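Long-range contact in particle-associated lyase (Acinetobacter bacteriophage AP22, PDB 4Y9V), which probably cleaves the capsular polysaccharide of Acinetobacter baumannii as a trimeric phage tailspike with a right-handed beta-helix of the pectin-lyase type: residues I203-Y215 with L229-F242. Numbering follows the deposited sequence.
Sequences ILKVNPINFKFNY and LVIDYARNFETGYF. With EDO (1,2-ethanediol), chain E; EDO (1,2-ethanediol), chain H.
F213 meets L229, I231 and F242 between two successive coils of the beta-helix. With CG between its backbone N and carbonyl carbon (chi1 51°), its ring turns toward 229-242: F213 CE1 lies 3.7 Å from L229 CD2, and I231 CD1 and the carbonyl oxygen of Y241 sit at its edge. F211 CE2 touches the other methyl of L229, CD1, the two side chains running antiparallel alongside one another. Further along, both methyls of V206 meet the Y233 ring obliquely, V206 CG1 3.6 Å from Y233 CD1 and V206 CG2 toward Y233 CE1, while Y233 OH is hydrogen-bonded to H120. Y215 and Y241 extend in the same direction as an offset aromatic pair, with ring planes 30° apart and little overlap.

Two direct backbone hydrogen bonds join the segments. I209 N donates to Y233 O at 3.1 Å, and P208 CA adds a CA-H...O contact to the same oxygen. Y241 N donates to N214 O at 3.1 Å, where Y215 pairs with Y241 in parallel fashion.

Between these bonds the backbones part. A water bridges I209 O and R235 N. O1 of an ethanediol, probably from the crystallisation liquor, accepts from F211 N at 2.9 Å and donates to I209 O, both within 203-215, while its carbon C1 lies over a face of the F237 ring of the other segment. A water with two alternative positions probably lies between F213 and G240 N.

The chemistry thus implies an apolar interior flanked by two direct hydrogen bonds; where strand pairing lapses between them, water and ethanediol take up backbone polar groups in this crystal.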
ATOM      1  N   ILE A 203      36.072  -3.929   7.628  1.00  5.69           N
ATOM      2  CA  ILE A 203      35.491  -2.745   7.023  1.00  5.61           C
ATOM      3  C   ILE A 203      36.084  -2.610   5.605  1.00  5.58           C
ATOM      4  O   ILE A 203      37.302  -2.468   5.460  1.00  6.49           O
ATOM      5  CB  ILE A 203      35.768  -1.482   7.836  1.00  6.25           C
ATOM      6  CG1 ILE A 203      35.341  -1.601   9.305  1.00  6.88           C
ATOM      7  CG2 ILE A 203      35.144  -0.262   7.175  1.00  7.29           C
ATOM      8  CD1 ILE A 203      33.852  -1.835   9.527  1.00  7.51           C
ATOM      9  N   LEU A 204      35.225  -2.688   4.614  1.00  5.35           N
ATOM     10  CA  LEU A 204      35.588  -2.546   3.222  1.00  5.68           C
ATOM     11  C   LEU A 204      35.186  -1.157   2.729  1.00  5.37           C
ATOM     12  O   LEU A 204      34.200  -0.599   3.197  1.00  6.19           O
ATOM     13  CB  LEU A 204      34.917  -3.580   2.328  1.00  6.00           C
ATOM     14  CG  LEU A 204      34.857  -5.011   2.875  1.00  6.24           C
ATOM     15  CD1 LEU A 204      34.097  -5.925   1.925  1.00  7.30           C
ATOM     16  CD2 LEU A 204      36.263  -5.558   3.162  1.00  7.34           C
ATOM     17  N   LYS A 205      35.914  -0.644   1.743  0.75  5.34           N
ATOM     18  CA  LYS A 205      35.532   0.550   1.023  0.75  5.46           C
ATOM     19  C   LYS A 205      35.263   0.194  -0.418  0.75  5.38           C
ATOM     20  O   LYS A 205      36.119  -0.501  -1.026  0.75  6.22           O
ATOM     21  CB  LYS A 205      36.647   1.615   1.140  0.75  6.67           C
ATOM     22  CG  LYS A 205      36.342   2.893   0.409  0.75  7.55           C
ATOM     23  CD  LYS A 205      37.285   4.002   0.747  0.75  9.64           C
ATOM     24  CE  LYS A 205      37.138   5.192  -0.194  0.75  9.10           C
ATOM     25  NZ  LYS A 205      37.841   6.394   0.319  0.75 12.00           N
ATOM     26  N   VAL A 206      34.165   0.672  -0.972  1.00  5.28           N
ATOM     27  CA  VAL A 206      33.750   0.350  -2.338  1.00  5.54           C
ATOM     28  C   VAL A 206      34.039   1.497  -3.275  1.00  5.96           C
ATOM     29  O   VAL A 206      33.785   2.646  -2.974  1.00  8.08           O
ATOM     30  CB  VAL A 206      32.238   0.004  -2.364  1.00  5.68           C
ATOM     31  CG1 VAL A 206      31.809  -0.412  -3.763  1.00  5.94           C
ATOM     32  CG2 VAL A 206      31.901  -1.082  -1.354  1.00  6.92           C
ATOM     33  N   ASN A 207      34.520   1.132  -4.472  0.73  6.90           N
ATOM     34  CA  ASN A 207      34.666   2.063  -5.602  0.73  7.47           C
ATOM     35  C   ASN A 207      33.655   1.605  -6.642  0.73  6.84           C
ATOM     36  O   ASN A 207      33.905   0.583  -7.301  0.73  7.93           O
ATOM     37  CB  ASN A 207      36.105   1.949  -6.134  0.73 10.30           C
ATOM     38  CG  ASN A 207      36.392   2.924  -7.254  0.73 14.55           C
ATOM     39  OD1 ASN A 207      35.478   3.524  -7.747  0.73 21.21           O
ATOM     40  ND2 ASN A 207      37.671   3.034  -7.625  0.73 21.41           N
ATOM     41  N   PRO A 208      32.500   2.234  -6.736  1.00  6.65           N
ATOM     42  CA  PRO A 208      31.403   1.707  -7.555  1.00  6.75           C
ATOM     43  C   PRO A 208      31.638   1.912  -9.057  1.00  6.03           C
ATOM     44  O   PRO A 208      32.337   2.852  -9.457  1.00  8.42           O
ATOM     45  CB  PRO A 208      30.204   2.507  -7.075  1.00  8.09           C
ATOM     46  CG  PRO A 208      30.799   3.858  -6.669  1.00  9.29           C
ATOM     47  CD  PRO A 208      32.088   3.466  -6.019  1.00  7.87           C
ATOM     48  N   ILE A 209      30.975   1.080  -9.847  1.00  5.45           N
ATOM     49  CA  ILE A 209      30.950   1.237 -11.313  1.00  5.60           C
ATOM     50  C   ILE A 209      29.617   1.841 -11.750  1.00  5.46           C
ATOM     51  O   ILE A 209      28.566   1.540 -11.190  1.00  5.62           O
ATOM     52  CB  ILE A 209      31.180  -0.111 -12.014  1.00  5.98           C
ATOM     53  CG1 ILE A 209      31.488   0.105 -13.514  1.00  6.53           C
ATOM     54  CG2 ILE A 209      30.019  -1.107 -11.830  1.00  6.07           C
ATOM     55  CD1 ILE A 209      31.984  -1.151 -14.232  1.00  7.57           C
ATOM     56  N   ASN A 210      29.673   2.657 -12.830  0.88  5.55           N
ATOM     57  CA  ASN A 210      28.482   3.184 -13.478  0.88  5.60           C
ATOM     58  C   ASN A 210      28.398   2.620 -14.917  0.88  5.41           C
ATOM     59  O   ASN A 210      28.946   3.201 -15.860  0.88  6.01           O
ATOM     60  CB  ASN A 210      28.458   4.717 -13.457  0.88  6.21           C
ATOM     61  CG  ASN A 210      27.087   5.258 -13.831  0.88  6.49           C
ATOM     62  OD1 ASN A 210      26.234   4.519 -14.259  0.88  7.40           O
ATOM     63  ND2 ASN A 210      26.874   6.559 -13.668  0.88  7.83           N
ATOM     64  N   PHE A 211      27.769   1.465 -15.038  1.00  5.52           N
ATOM     65  CA  PHE A 211      27.587   0.720 -16.266  1.00  5.63           C
ATOM     66  C   PHE A 211      26.163   0.931 -16.735  1.00  5.92           C
ATOM     67  O   PHE A 211      25.235   0.578 -16.013  1.00  8.06           O
ATOM     68  CB  PHE A 211      27.866  -0.751 -16.015  1.00  6.60           C
ATOM     69  CG  PHE A 211      27.657  -1.619 -17.234  1.00  6.18           C
ATOM     70  CD1 PHE A 211      28.639  -1.722 -18.193  1.00  6.92           C
ATOM     71  CD2 PHE A 211      26.486  -2.340 -17.433  1.00  6.47           C
ATOM     72  CE1 PHE A 211      28.480  -2.504 -19.338  1.00  7.07           C
ATOM     73  CE2 PHE A 211      26.308  -3.137 -18.530  1.00  7.10           C
ATOM     74  CZ  PHE A 211      27.316  -3.216 -19.495  1.00  7.17           C
ATOM     75  N   LYS A 212      25.995   1.542 -17.902  1.00  5.99           N
ATOM     76  CA  LYS A 212      24.690   2.005 -18.402  0.56  6.95           C
ATOM     77  C   LYS A 212      24.375   1.401 -19.747  1.00  5.66           C
ATOM     78  O   LYS A 212      25.261   1.136 -20.574  1.00  6.04           O
ATOM     79  CB  LYS A 212      24.694   3.562 -18.551  0.56  7.36           C
ATOM     80  CG  LYS A 212      24.966   4.231 -17.211  0.56  9.32           C
ATOM     81  CD  LYS A 212      24.818   5.722 -17.387  0.56 13.64           C
ATOM     82  CE  LYS A 212      23.380   6.183 -17.640  0.56 16.99           C
ATOM     83  NZ  LYS A 212      23.337   7.708 -17.588  0.56 21.38           N
ATOM     84  N   PHE A 213      23.074   1.264 -20.003  1.00  5.84           N
ATOM     85  CA  PHE A 213      22.602   0.852 -21.315  1.00  5.58           C
ATOM     86  C   PHE A 213      21.152   1.306 -21.439  1.00  5.43           C
ATOM     87  O   PHE A 213      20.376   1.232 -20.486  1.00  5.98           O
ATOM     88  CB  PHE A 213      22.707  -0.662 -21.534  1.00  5.91           C
ATOM     89  CG  PHE A 213      22.091  -1.502 -20.430  1.00  6.17           C
ATOM     90  CD1 PHE A 213      22.876  -1.861 -19.355  1.00  8.74           C
ATOM     91  CD2 PHE A 213      20.785  -1.929 -20.464  1.00  5.77           C
ATOM     92  CE1 PHE A 213      22.376  -2.619 -18.323  1.00 10.07           C
ATOM     93  CE2 PHE A 213      20.265  -2.692 -19.432  1.00  6.38           C
ATOM     94  CZ  PHE A 213      21.049  -3.017 -18.341  1.00  8.07           C
ATOM     95  N   ASN A 214      20.769   1.727 -22.641  1.00  5.61           N
ATOM     96  CA  ASN A 214      19.381   1.969 -22.962  1.00  5.76           C
ATOM     97  C   ASN A 214      18.616   0.662 -23.174  1.00  6.09           C
ATOM     98  O   ASN A 214      17.426   0.541 -22.834  1.00  7.92           O
ATOM     99  CB  ASN A 214      19.239   2.860 -24.194  1.00  6.01           C
ATOM    100  CG  ASN A 214      19.816   2.250 -25.444  1.00  5.81           C
ATOM    101  OD1 ASN A 214      20.848   1.591 -25.413  1.00  5.92           O
ATOM    102  ND2 ASN A 214      19.159   2.417 -26.588  1.00  8.28           N
ATOM    103  N   TYR A 215      19.287  -0.310 -23.771  1.00  5.79           N
ATOM    104  CA  TYR A 215      18.702  -1.534 -24.311  1.00  6.04           C
ATOM    105  C   TYR A 215      19.832  -2.543 -24.358  1.00  5.97           C
ATOM    106  O   TYR A 215      20.884  -2.237 -24.933  1.00  7.28           O
ATOM    107  CB  TYR A 215      18.206  -1.247 -25.717  1.00  6.17           C
ATOM    108  CG  TYR A 215      17.668  -2.399 -26.525  1.00  5.99           C
ATOM    109  CD1 TYR A 215      18.493  -3.210 -27.276  1.00  6.63           C
ATOM    110  CD2 TYR A 215      16.300  -2.644 -26.556  1.00  6.28           C
ATOM    111  CE1 TYR A 215      17.991  -4.259 -28.018  1.00  6.92           C
ATOM    112  CE2 TYR A 215      15.782  -3.670 -27.315  1.00  6.51           C
ATOM    113  CZ  TYR A 215      16.624  -4.482 -28.058  1.00  6.20           C
ATOM    114  OH  TYR A 215      16.169  -5.467 -28.905  1.00  7.45           O
ATOM    115  N   LEU A 229      24.111 -10.963 -17.870  1.00  5.02           N
ATOM    116  CA  LEU A 229      24.634  -9.720 -17.316  1.00  5.22           C
ATOM    117  C   LEU A 229      24.622  -9.820 -15.779  1.00  4.98           C
ATOM    118  O   LEU A 229      23.588 -10.117 -15.172  1.00  5.02           O
ATOM    119  CB  LEU A 229      23.826  -8.512 -17.712  1.00  5.96           C
ATOM    120  CG  LEU A 229      24.256  -7.171 -17.065  1.00  6.44           C
ATOM    121  CD1 LEU A 229      25.667  -6.773 -17.448  1.00  6.90           C
ATOM    122  CD2 LEU A 229      23.251  -6.094 -17.401  1.00  7.83           C
ATOM    123  N   VAL A 230      25.774  -9.504 -15.187  1.00  5.07           N
ATOM    124  CA  VAL A 230      25.890  -9.218 -13.761  1.00  4.98           C
ATOM    125  C   VAL A 230      26.336  -7.752 -13.635  1.00  4.72           C
ATOM    126  O   VAL A 230      27.278  -7.335 -14.305  1.00  5.47           O
ATOM    127  CB  VAL A 230      26.890 -10.125 -13.045  1.00  5.12           C
ATOM    128  CG1 VAL A 230      26.869  -9.819 -11.522  1.00  5.68           C
ATOM    129  CG2 VAL A 230      26.603 -11.594 -13.326  1.00  5.91           C
ATOM    130  N   ILE A 231      25.663  -7.007 -12.741  1.00  4.77           N
ATOM    131  CA  ILE A 231      26.112  -5.692 -12.285  1.00  4.92           C
ATOM    132  C   ILE A 231      26.444  -5.852 -10.806  1.00  4.69           C
ATOM    133  O   ILE A 231      25.596  -6.304 -10.045  1.00  5.24           O
ATOM    134  CB  ILE A 231      25.053  -4.615 -12.505  1.00  5.63           C
ATOM    135  CG1 ILE A 231      24.676  -4.473 -13.962  1.00  6.57           C
ATOM    136  CG2 ILE A 231      25.487  -3.301 -11.883  1.00  6.80           C
ATOM    137  CD1 ILE A 231      23.497  -3.570 -14.236  1.00  8.62           C
ATOM    138  N   ASP A 232      27.684  -5.505 -10.433  1.00  4.90           N
ATOM    139  CA  ASP A 232      28.226  -5.789  -9.113  1.00  4.78           C
ATOM    140  C   ASP A 232      28.875  -4.523  -8.564  1.00  4.78           C
ATOM    141  O   ASP A 232      29.610  -3.844  -9.293  1.00  5.37           O
ATOM    142  CB  ASP A 232      29.221  -6.939  -9.267  1.00  5.18           C
ATOM    143  CG  ASP A 232      29.715  -7.629  -8.023  1.00  5.54           C
ATOM    144  OD1 ASP A 232      29.565  -7.126  -6.908  1.00  6.52           O
ATOM    145  OD2 ASP A 232      30.265  -8.782  -8.209  1.00  6.70           O
ATOM    146  N   TYR A 233      28.602  -4.185  -7.303  1.00  4.53           N
ATOM    147  CA  TYR A 233      29.211  -3.023  -6.667  1.00  4.68           C
ATOM    148  C   TYR A 233      28.911  -1.720  -7.472  1.00  4.73           C
ATOM    149  O   TYR A 233      29.787  -0.975  -7.904  1.00  5.31           O
ATOM    150  CB  TYR A 233      30.683  -3.169  -6.373  1.00  4.95           C
ATOM    151  CG  TYR A 233      31.027  -3.902  -5.088  1.00  4.78           C
ATOM    152  CD1 TYR A 233      30.327  -3.705  -3.905  1.00  4.88           C
ATOM    153  CD2 TYR A 233      32.152  -4.722  -5.031  1.00  5.73           C
ATOM    154  CE1 TYR A 233      30.714  -4.324  -2.715  1.00  4.96           C
ATOM    155  CE2 TYR A 233      32.551  -5.331  -3.840  1.00  6.06           C
ATOM    156  CZ  TYR A 233      31.824  -5.136  -2.670  1.00  5.39           C
ATOM    157  OH  TYR A 233      32.167  -5.712  -1.484  1.00  6.23           O
ATOM    158  N   ALA A 234      27.604  -1.453  -7.588  1.00  4.91           N
ATOM    159  CA  ALA A 234      27.089  -0.218  -8.156  1.00  4.91           C
ATOM    160  C   ALA A 234      26.062   0.364  -7.173  1.00  4.88           C
ATOM    161  O   ALA A 234      25.412  -0.360  -6.423  1.00  4.85           O
ATOM    162  CB  ALA A 234      26.451  -0.429  -9.516  1.00  5.37           C
ATOM    163  N   ARG A 235      25.903   1.697  -7.222  1.00  5.63           N
ATOM    164  CA  ARG A 235      24.948   2.378  -6.349  0.51  5.32           C
ATOM    165  C   ARG A 235      24.185   3.465  -7.107  1.00  5.53           C
ATOM    166  O   ARG A 235      24.665   4.044  -8.083  1.00  6.60           O
ATOM    167  CB  ARG A 235      25.615   2.952  -5.101  0.51  5.99           C
ATOM    168  CG  ARG A 235      26.678   4.032  -5.271  0.51  6.72           C
ATOM    169  CD  ARG A 235      27.107   4.734  -3.984  0.51  7.88           C
ATOM    170  NE  ARG A 235      28.272   5.599  -4.126  0.51  9.23           N
ATOM    171  CZ  ARG A 235      28.924   6.278  -3.175  0.51 11.59           C
ATOM    172  NH1 ARG A 235      28.524   6.163  -1.960  0.51 13.59           N
ATOM    173  NH2 ARG A 235      29.982   7.029  -3.500  0.51 16.39           N
ATOM    174  N   ASN A 236      23.001   3.817  -6.627  0.54  5.68           N
ATOM    175  CA  ASN A 236      22.262   4.996  -7.045  0.54  5.91           C
ATOM    176  C   ASN A 236      21.900   4.963  -8.530  0.54  5.80           C
ATOM    177  O   ASN A 236      22.264   5.863  -9.291  0.54  7.34           O
ATOM    178  CB  ASN A 236      23.038   6.308  -6.748  0.54  7.91           C
ATOM    179  CG  ASN A 236      23.390   6.456  -5.308  0.54  7.64           C
ATOM    180  OD1 ASN A 236      22.657   6.053  -4.461  0.54 12.01           O
ATOM    181  ND2 ASN A 236      24.567   6.950  -4.980  0.54  9.99           N
ATOM    182  N   PHE A 237      21.174   3.907  -8.963  1.00  5.08           N
ATOM    183  CA  PHE A 237      20.924   3.764 -10.389  1.00  5.11           C
ATOM    184  C   PHE A 237      19.563   3.126 -10.658  1.00  4.85           C
ATOM    185  O   PHE A 237      18.990   2.439  -9.839  1.00  5.23           O
ATOM    186  CB  PHE A 237      22.011   2.929 -11.087  1.00  5.50           C
ATOM    187  CG  PHE A 237      22.097   1.481 -10.640  1.00  5.29           C
ATOM    188  CD1 PHE A 237      22.855   1.115  -9.526  1.00  5.79           C
ATOM    189  CD2 PHE A 237      21.398   0.493 -11.316  1.00  6.13           C
ATOM    190  CE1 PHE A 237      22.921  -0.211  -9.112  1.00  6.01           C
ATOM    191  CE2 PHE A 237      21.492  -0.837 -10.904  1.00  6.92           C
ATOM    192  CZ  PHE A 237      22.241  -1.179  -9.804  1.00  6.60           C
ATOM    193  N   GLU A 238      19.107   3.403 -11.882  0.54  5.52           N
ATOM    194  CA  GLU A 238      17.955   2.712 -12.450  0.54  5.89           C
ATOM    195  C   GLU A 238      18.464   2.010 -13.684  0.54  5.64           C
ATOM    196  O   GLU A 238      19.161   2.605 -14.513  0.54  6.20           O
ATOM    197  CB  GLU A 238      16.828   3.664 -12.794  0.54  7.44           C
ATOM    198  CG  GLU A 238      15.644   3.038 -13.463  0.54  9.59           C
ATOM    199  CD  GLU A 238      14.411   3.861 -13.601  0.54 14.60           C
ATOM    200  OE1 GLU A 238      14.504   5.121 -13.484  0.54 13.73           O
ATOM    201  OE2 GLU A 238      13.401   3.138 -13.754  0.54 20.90           O
ATOM    202  N   THR A 239      18.132   0.734 -13.858  0.62  6.16           N
ATOM    203  CA  THR A 239      18.570  -0.006 -15.043  0.62  6.65           C
ATOM    204  C   THR A 239      17.766   0.459 -16.278  0.62  6.62           C
ATOM    205  O   THR A 239      16.680   0.998 -16.143  0.62  7.50           O
ATOM    206  CB  THR A 239      18.449  -1.513 -14.847  0.62  7.00           C
ATOM    207  OG1 THR A 239      17.080  -1.832 -14.481  0.62  6.86           O
ATOM    208  CG2 THR A 239      19.365  -2.041 -13.782  0.62  8.33           C
ATOM    209  N   GLY A 240      18.342   0.166 -17.471  0.60  6.76           N
ATOM    210  CA  GLY A 240      17.615   0.256 -18.703  0.60  6.23           C
ATOM    211  C   GLY A 240      16.889  -1.044 -19.060  0.60  6.02           C
ATOM    212  O   GLY A 240      16.789  -1.933 -18.245  0.60  7.16           O
ATOM    213  N   TYR A 241      16.454  -1.084 -20.379  1.00  6.72           N
ATOM    214  CA  TYR A 241      15.766  -2.306 -20.730  1.00  5.73           C
ATOM    215  C   TYR A 241      16.757  -3.455 -20.924  1.00  5.30           C
ATOM    216  O   TYR A 241      17.723  -3.304 -21.677  1.00  6.51           O
ATOM    217  CB  TYR A 241      14.963  -2.118 -22.013  1.00  5.67           C
ATOM    218  CG  TYR A 241      14.287  -3.407 -22.435  1.00  5.72           C
ATOM    219  CD1 TYR A 241      13.161  -3.855 -21.767  1.00  6.52           C
ATOM    220  CD2 TYR A 241      14.779  -4.215 -23.440  1.00  6.88           C
ATOM    221  CE1 TYR A 241      12.549  -5.062 -22.125  1.00  7.19           C
ATOM    222  CE2 TYR A 241      14.200  -5.400 -23.814  1.00  7.53           C
ATOM    223  CZ  TYR A 241      13.060  -5.834 -23.141  1.00  7.06           C
ATOM    224  OH  TYR A 241      12.431  -7.012 -23.480  1.00  8.53           O
ATOM    225  N   PHE A 242      16.509  -4.580 -20.286  1.00  5.54           N
ATOM    226  CA  PHE A 242      17.309  -5.786 -20.398  1.00  5.50           C
ATOM    227  C   PHE A 242      16.451  -6.970 -20.756  1.00  5.13           C
ATOM    228  O   PHE A 242      15.368  -7.151 -20.199  1.00  6.00           O
ATOM    229  CB  PHE A 242      17.987  -6.072 -19.024  1.00  6.07           C
ATOM    230  CG  PHE A 242      18.805  -7.356 -19.059  1.00  5.84           C
ATOM    231  CD1 PHE A 242      20.065  -7.330 -19.612  1.00  7.12           C
ATOM    232  CD2 PHE A 242      18.277  -8.551 -18.617  1.00  6.49           C
ATOM    233  CE1 PHE A 242      20.799  -8.501 -19.709  1.00  8.05           C
ATOM    234  CE2 PHE A 242      19.004  -9.729 -18.728  1.00  7.28           C
ATOM    235  CZ  PHE A 242      20.271  -9.684 -19.267  1.00  7.73           C
TER
HETATM  236  C1  EDO E 803      25.160   0.376 -12.670  1.00  6.39           C
HETATM  237  O1  EDO E 803      26.570   0.224 -12.767  1.00  6.18           O
HETATM  238  C2  EDO E 803      24.820   1.835 -12.859  1.00  7.08           C
HETATM  239  O2  EDO E 803      25.371   2.546 -11.754  1.00  7.82           O
HETATM  240  C1  EDO H 806      26.362   6.616  -9.085  1.00 16.57           C
HETATM  241  O1  EDO H 806      27.568   5.804  -9.039  0.80 17.24           O
HETATM  242  C2  EDO H 806      25.460   6.458 -10.260  1.00 10.68           C
HETATM  243  O2  EDO H 806      25.098   5.113 -10.596  0.80  7.91           O
HETATM  244  O   HOH W   1      27.102   3.115  -9.549  0.47  5.48           O
HETATM  245  O   HOH W   2      21.159   0.030 -17.523  0.54 10.01           O
HETATM  246  O   HOH W   3      21.286   1.638 -17.768  0.46 14.55           O